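Local coordinates for cytoplasmic protein (PDB 7LPO) that probably hydrolyses steryl beta-glucosides, as a sterylglucosidase of glycoside hydrolase family 5 from the fungus Cryptococcus neoformans, at residues N14-H19 against Q29-R34; H425-P430 against S441-R446. All coordinates share one frame; numbering follows the deposited sequence.

Interaction 1. Residues N14-H19 against Q29-R34; sequences NPVSPH and QDVNGR
Val31 is the residue through which the turn at 29-34 meets the loop at 14-19, and most of the modest 119 Å² buried here belongs to it and to Pro18. Its CG1 methyl lies 3.6 Å from Ser17 O and both methyls come near Pro18 O, with CG2 at 3.7 Å, so the valine presents its branched end to two successive carbonyl oxygens. CG1 stands beside the backbone N and anti to the carbonyl carbon (chi1 -58°), which carries this methyl over to the other loop. The one apolar pairing, Val16 CG2 with Val31 CG1, is loose at 4.5 Å. No direct hydrogen bond crosses. Instead a water donates to Pro18 O at 2.7 Å and accepts from Val31 N, so a single molecule links the two backbones.

Each loop has bonds of its own. Ser17 OG accepts from His19 N in an ST turn round Pro18, while residues Asp30 to Gly33 form a type I beta turn. Asp30 OD2 takes Arg34 NE at 2.8 Å on its syn side, nearly straight at 169° and in the guanidinium plane. Methyl-to-carbonyl contacts plus one shared water imply a light, partly hydrated surface junction, with both loops also tied to other parts of the chain, His19 O by a hydrogen bond to Arg137 and Arg34 by a salt bridge to Glu708.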
loop_
_atom_site.group_PDB
_atom_site.type_symbol
_atom_site.label_atom_id
_atom_site.label_comp_id
_atom_site.label_asym_id
_atom_site.label_seq_id
_atom_site.Cartn_x
_atom_site.Cartn_y
_atom_site.Cartn_z
ATOM N N ASN A 14 27.669 -15.140 -3.966
ATOM C CA ASN A 14 28.692 -14.486 -3.170
ATOM C C ASN A 14 28.417 -14.691 -1.683
ATOM O O ASN A 14 27.263 -14.861 -1.281
ATOM C CB ASN A 14 28.732 -12.988 -3.469
ATOM C CG ASN A 14 29.113 -12.685 -4.902
ATOM O OD1 ASN A 14 29.963 -13.357 -5.485
ATOM N ND2 ASN A 14 28.482 -11.669 -5.482
ATOM N N PRO A 15 29.457 -14.671 -0.846
ATOM C CA PRO A 15 29.225 -14.719 0.604
ATOM C C PRO A 15 28.472 -13.480 1.062
ATOM O O PRO A 15 28.554 -12.416 0.447
ATOM C CB PRO A 15 30.637 -14.782 1.202
ATOM C CG PRO A 15 31.530 -14.200 0.146
ATOM C CD PRO A 15 30.888 -14.549 -1.184
ATOM N N VAL A 16 27.724 -13.629 2.149
ATOM C CA VAL A 16 26.806 -12.586 2.592
ATOM C C VAL A 16 27.377 -11.878 3.813
ATOM O O VAL A 16 28.053 -12.479 4.652
ATOM C CB VAL A 16 25.408 -13.160 2.903
ATOM C CG1 VAL A 16 24.721 -13.585 1.617
ATOM C CG2 VAL A 16 25.509 -14.326 3.868
ATOM N N SER A 17 27.083 -10.590 3.907
ATOM C CA SER A 17 27.453 -9.794 5.069
ATOM C C SER A 17 26.751 -10.325 6.314
ATOM O O SER A 17 25.807 -11.120 6.209
ATOM C CB SER A 17 27.090 -8.327 4.844
ATOM O OG SER A 17 25.759 -8.065 5.258
ATOM N N PRO A 18 27.170 -9.901 7.508
ATOM C CA PRO A 18 26.523 -10.413 8.727
ATOM C C PRO A 18 25.134 -9.850 8.959
ATOM O O PRO A 18 24.382 -10.425 9.754
ATOM C CB PRO A 18 27.489 -10.009 9.850
ATOM C CG PRO A 18 28.574 -9.138 9.194
ATOM C CD PRO A 18 28.144 -8.833 7.791
ATOM N N HIS A 19 24.761 -8.766 8.284
ATOM C CA HIS A 19 23.426 -8.194 8.379
ATOM C C HIS A 19 22.466 -8.732 7.324
ATOM O O HIS A 19 21.328 -8.260 7.250
ATOM C CB HIS A 19 23.497 -6.669 8.249
ATOM C CG HIS A 19 24.526 -6.034 9.128
ATOM N ND1 HIS A 19 24.441 -6.056 10.503
ATOM C CD2 HIS A 19 25.661 -5.357 8.830
ATOM C CE1 HIS A 19 25.481 -5.421 11.016
ATOM N NE2 HIS A 19 26.235 -4.986 10.021
ATOM N N GLN A 29 15.264 -14.864 7.855
ATOM C CA GLN A 29 16.249 -15.375 8.798
ATOM C C GLN A 29 17.518 -14.540 8.762
ATOM O O GLN A 29 17.948 -14.102 7.690
ATOM C CB GLN A 29 16.645 -16.820 8.490
ATOM C CG GLN A 29 15.541 -17.825 8.483
ATOM C CD GLN A 29 15.978 -19.101 7.802
ATOM O OE1 GLN A 29 16.188 -19.130 6.585
ATOM N NE2 GLN A 29 16.165 -20.149 8.582
ATOM N N ASP A 30 18.139 -14.361 9.930
ATOM C CA ASP A 30 19.466 -13.775 10.010
ATOM C C ASP A 30 20.497 -14.879 9.792
ATOM O O ASP A 30 20.153 -16.050 9.637
ATOM C CB ASP A 30 19.653 -13.035 11.338
ATOM C CG ASP A 30 19.720 -13.954 12.541
ATOM O OD1 ASP A 30 19.788 -15.200 12.394
ATOM O OD2 ASP A 30 19.709 -13.403 13.663
ATOM N N VAL A 31 21.780 -14.507 9.775
ATOM C CA VAL A 31 22.827 -15.453 9.409
ATOM C C VAL A 31 23.042 -16.540 10.453
ATOM O O VAL A 31 23.708 -17.540 10.162
ATOM C CB VAL A 31 24.148 -14.706 9.141
ATOM C CG1 VAL A 31 23.946 -13.669 8.026
ATOM C CG2 VAL A 31 24.670 -14.061 10.413
ATOM N N ASN A 32 22.471 -16.397 11.644
ATOM C CA ASN A 32 22.582 -17.420 12.673
ATOM C C ASN A 32 21.337 -18.292 12.769
ATOM O O ASN A 32 21.179 -19.026 13.750
ATOM C CB ASN A 32 22.889 -16.765 14.015
ATOM C CG ASN A 32 24.264 -16.116 14.036
ATOM O OD1 ASN A 32 25.246 -16.695 13.570
ATOM N ND2 ASN A 32 24.338 -14.904 14.566
ATOM N N GLY A 33 20.458 -18.228 11.770
ATOM C CA GLY A 33 19.301 -19.088 11.694
ATOM C C GLY A 33 18.069 -18.610 12.435
ATOM O O GLY A 33 17.049 -19.306 12.413
ATOM N N ARG A 34 18.115 -17.452 13.078
ATOM C CA ARG A 34 16.957 -16.973 13.818
ATOM C C ARG A 34 15.862 -16.513 12.863
ATOM O O ARG A 34 16.128 -15.809 11.886
ATOM C CB ARG A 34 17.360 -15.825 14.741
ATOM C CG ARG A 34 18.368 -16.216 15.817
ATOM C CD ARG A 34 18.491 -15.140 16.889
ATOM N NE ARG A 34 18.852 -13.833 16.332
ATOM C CZ ARG A 34 18.847 -12.697 17.022
ATOM N NH1 ARG A 34 18.496 -12.691 18.301
ATOM N NH2 ARG A 34 19.192 -11.559 16.434
HETATM O O HOH W 1 21.877 -11.421 9.379
#

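Interaction 2. Residues H425-P430 against S441-R446; sequences HFIQAP and SFLKGR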
loop_
_atom_site.group_PDB
_atom_site.type_symbol
_atom_site.label_atom_id
_atom_site.label_comp_id
_atom_site.label_asym_id
_atom_site.label_seq_id
_atom_site.Cartn_x
_atom_site.Cartn_y
_atom_site.Cartn_z
ATOM N N HIS A 425 12.790 -9.462 -3.855
ATOM C CA HIS A 425 11.618 -9.083 -4.633
ATOM C C HIS A 425 10.380 -9.193 -3.751
ATOM O O HIS A 425 9.968 -10.298 -3.372
ATOM C CB HIS A 425 11.483 -9.974 -5.859
ATOM C CG HIS A 425 12.497 -9.696 -6.916
ATOM N ND1 HIS A 425 12.975 -8.429 -7.171
ATOM C CD2 HIS A 425 13.136 -10.523 -7.776
ATOM C CE1 HIS A 425 13.857 -8.486 -8.152
ATOM N NE2 HIS A 425 13.972 -9.745 -8.538
ATOM N N PHE A 426 9.807 -8.045 -3.396
ATOM C CA PHE A 426 8.540 -7.996 -2.685
ATOM C C PHE A 426 7.439 -7.990 -3.731
ATOM O O PHE A 426 7.246 -6.995 -4.443
ATOM C CB PHE A 426 8.478 -6.783 -1.766
ATOM C CG PHE A 426 9.375 -6.899 -0.555
ATOM C CD1 PHE A 426 8.920 -7.490 0.601
ATOM C CD2 PHE A 426 10.679 -6.429 -0.593
ATOM C CE1 PHE A 426 9.734 -7.603 1.703
ATOM C CE2 PHE A 426 11.508 -6.526 0.517
ATOM C CZ PHE A 426 11.035 -7.112 1.664
ATOM N N ILE A 427 6.747 -9.115 -3.846
ATOM C CA ILE A 427 5.832 -9.373 -4.949
ATOM C C ILE A 427 4.435 -8.966 -4.512
ATOM O O ILE A 427 3.825 -9.617 -3.658
ATOM C CB ILE A 427 5.882 -10.842 -5.382
ATOM C CG1 ILE A 427 7.262 -11.152 -5.979
ATOM C CG2 ILE A 427 4.784 -11.135 -6.381
ATOM C CD1 ILE A 427 7.778 -12.506 -5.621
ATOM N N GLN A 428 3.928 -7.886 -5.093
ATOM C CA GLN A 428 2.612 -7.349 -4.766
ATOM C C GLN A 428 1.720 -7.598 -5.971
ATOM O O GLN A 428 1.677 -6.794 -6.903
ATOM C CB GLN A 428 2.670 -5.863 -4.436
ATOM C CG GLN A 428 1.421 -5.350 -3.732
ATOM C CD GLN A 428 1.272 -3.844 -3.848
ATOM O OE1 GLN A 428 0.172 -3.328 -4.038
ATOM N NE2 GLN A 428 2.383 -3.133 -3.721
ATOM N N ALA A 429 1.016 -8.728 -5.949
ATOM C CA ALA A 429 0.027 -9.012 -6.971
ATOM C C ALA A 429 -1.058 -7.941 -6.948
ATOM O O ALA A 429 -1.225 -7.236 -5.950
ATOM C CB ALA A 429 -0.594 -10.389 -6.748
ATOM N N PRO A 430 -1.800 -7.793 -8.044
ATOM C CA PRO A 430 -2.917 -6.840 -8.048
ATOM C C PRO A 430 -3.909 -7.114 -6.922
ATOM O O PRO A 430 -4.128 -8.252 -6.507
ATOM C CB PRO A 430 -3.556 -7.049 -9.424
ATOM C CG PRO A 430 -2.417 -7.551 -10.286
ATOM C CD PRO A 430 -1.561 -8.388 -9.371
ATOM N N SER A 441 13.894 -18.680 -12.188
ATOM C CA SER A 441 14.976 -18.005 -12.895
ATOM C C SER A 441 14.981 -16.506 -12.622
ATOM O O SER A 441 15.995 -15.845 -12.865
ATOM C CB SER A 441 14.878 -18.253 -14.407
ATOM O OG SER A 441 13.551 -18.113 -14.884
ATOM N N PHE A 442 13.869 -15.953 -12.134
ATOM C CA PHE A 442 13.795 -14.554 -11.728
ATOM C C PHE A 442 13.698 -14.378 -10.219
ATOM O O PHE A 442 14.238 -13.410 -9.683
ATOM C CB PHE A 442 12.589 -13.868 -12.386
ATOM C CG PHE A 442 12.759 -13.616 -13.853
ATOM C CD1 PHE A 442 12.784 -14.667 -14.750
ATOM C CD2 PHE A 442 12.886 -12.322 -14.338
ATOM C CE1 PHE A 442 12.944 -14.435 -16.104
ATOM C CE2 PHE A 442 13.048 -12.083 -15.685
ATOM C CZ PHE A 442 13.079 -13.136 -16.572
ATOM N N LEU A 443 13.012 -15.281 -9.523
ATOM C CA LEU A 443 12.948 -15.194 -8.068
ATOM C C LEU A 443 14.306 -15.491 -7.441
ATOM O O LEU A 443 14.781 -14.740 -6.581
ATOM C CB LEU A 443 11.897 -16.161 -7.539
ATOM C CG LEU A 443 10.443 -15.873 -7.904
ATOM C CD1 LEU A 443 9.544 -16.952 -7.333
ATOM C CD2 LEU A 443 10.041 -14.509 -7.399
ATOM N N LYS A 444 14.928 -16.602 -7.851
ATOM C CA LYS A 444 16.278 -16.973 -7.436
ATOM C C LYS A 444 16.396 -17.058 -5.917
ATOM O O LYS A 444 17.395 -16.639 -5.335
ATOM C CB LYS A 444 17.309 -15.995 -8.001
ATOM C CG LYS A 444 17.486 -16.056 -9.514
ATOM C CD LYS A 444 18.699 -15.217 -9.969
ATOM C CE LYS A 444 18.902 -15.292 -11.480
ATOM N NZ LYS A 444 19.930 -14.329 -11.974
ATOM N N GLY A 445 15.363 -17.598 -5.273
ATOM C CA GLY A 445 15.406 -17.843 -3.845
ATOM C C GLY A 445 15.503 -16.610 -2.983
ATOM O O GLY A 445 15.987 -16.686 -1.852
ATOM N N ARG A 446 15.036 -15.470 -3.473
ATOM C CA ARG A 446 15.161 -14.240 -2.697
ATOM C C ARG A 446 13.935 -13.369 -2.981
ATOM O O ARG A 446 13.996 -12.379 -3.717
ATOM C CB ARG A 446 16.460 -13.506 -3.024
ATOM C CG ARG A 446 16.788 -12.407 -2.047
ATOM C CD ARG A 446 18.285 -12.337 -1.751
ATOM N NE ARG A 446 18.553 -11.232 -0.834
ATOM C CZ ARG A 446 18.337 -11.294 0.475
ATOM N NH1 ARG A 446 17.881 -12.423 1.007
ATOM N NH2 ARG A 446 18.580 -10.242 1.244
HETATM O O HOH W 2 14.645 -10.939 -11.127
#
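Ile427 CG1 and Leu443 CG each stand anti to the carbonyl carbon of their own residue (chi1 -66° for both), which brings Ile427 CD1 against Leu443 CD2 at 3.5 Å. The two side chains cross at about a right angle, so the apolar contact is made by one methyl on each side. Two residues earlier on the strand, His425 sets its imidazole edge beside Phe442 O, close to the ring plane, with CD2 3.6 Å from that oxygen. A water extends the same approach, lying 2.9 Å from His425 NE2 and donating to Phe442 O; its hydrogen bonds close a bridge between ring and carbonyl.

The direct backbone link is His425 N to Arg446 O, 3.2 Å long and nearly straight at 171°, although the donor is somewhat tilted from the carbonyl plane. Arg446 reaches that position through a type I' turn from Leu443, closed by Arg446 N to Leu443 O at 3.2 Å, with Lys444 and Gly445 both at positive phi. The guanidinium of Arg446 leads away from the strand, its NE bonding to Glu422 O and its NH1 to Ile21 O.

Strand 424-427 thus has the tight turn after helix 440-443 beside it, and the turn leads directly into its parallel neighbour, strand 447-449, where His425 and Ile427 continue the backbone pairing with Cys448. Strand 263-267 runs parallel on its other flank, and helix 400-419 covers the His425 ring, with Trp409 edge-to-face to it.

In the fold
Interaction 1 is complete before interaction 2 opens, some 390 residues later, yet their centres are about 20 Å apart and their nearest atoms about 7 Å, without touching. The first lies at the surface, its centre about 28 Å from that of the chain, where the N-terminal segment meets the turn between paired strands 28-29 and 35-43; the second is buried, its centre about 17 Å from it, in the unit of strand 424-427, helix 440-443 and strand 447-449. Strands 35-43 and 424-427 are connected through parallel neighbours 98-104, 137-143 and 263-267, consistent with the TIM-barrel domain of family 5, so interaction 1 leads into a strand of the presumed barrel, while interaction 2 joins a strand-helix-strand part of its wall.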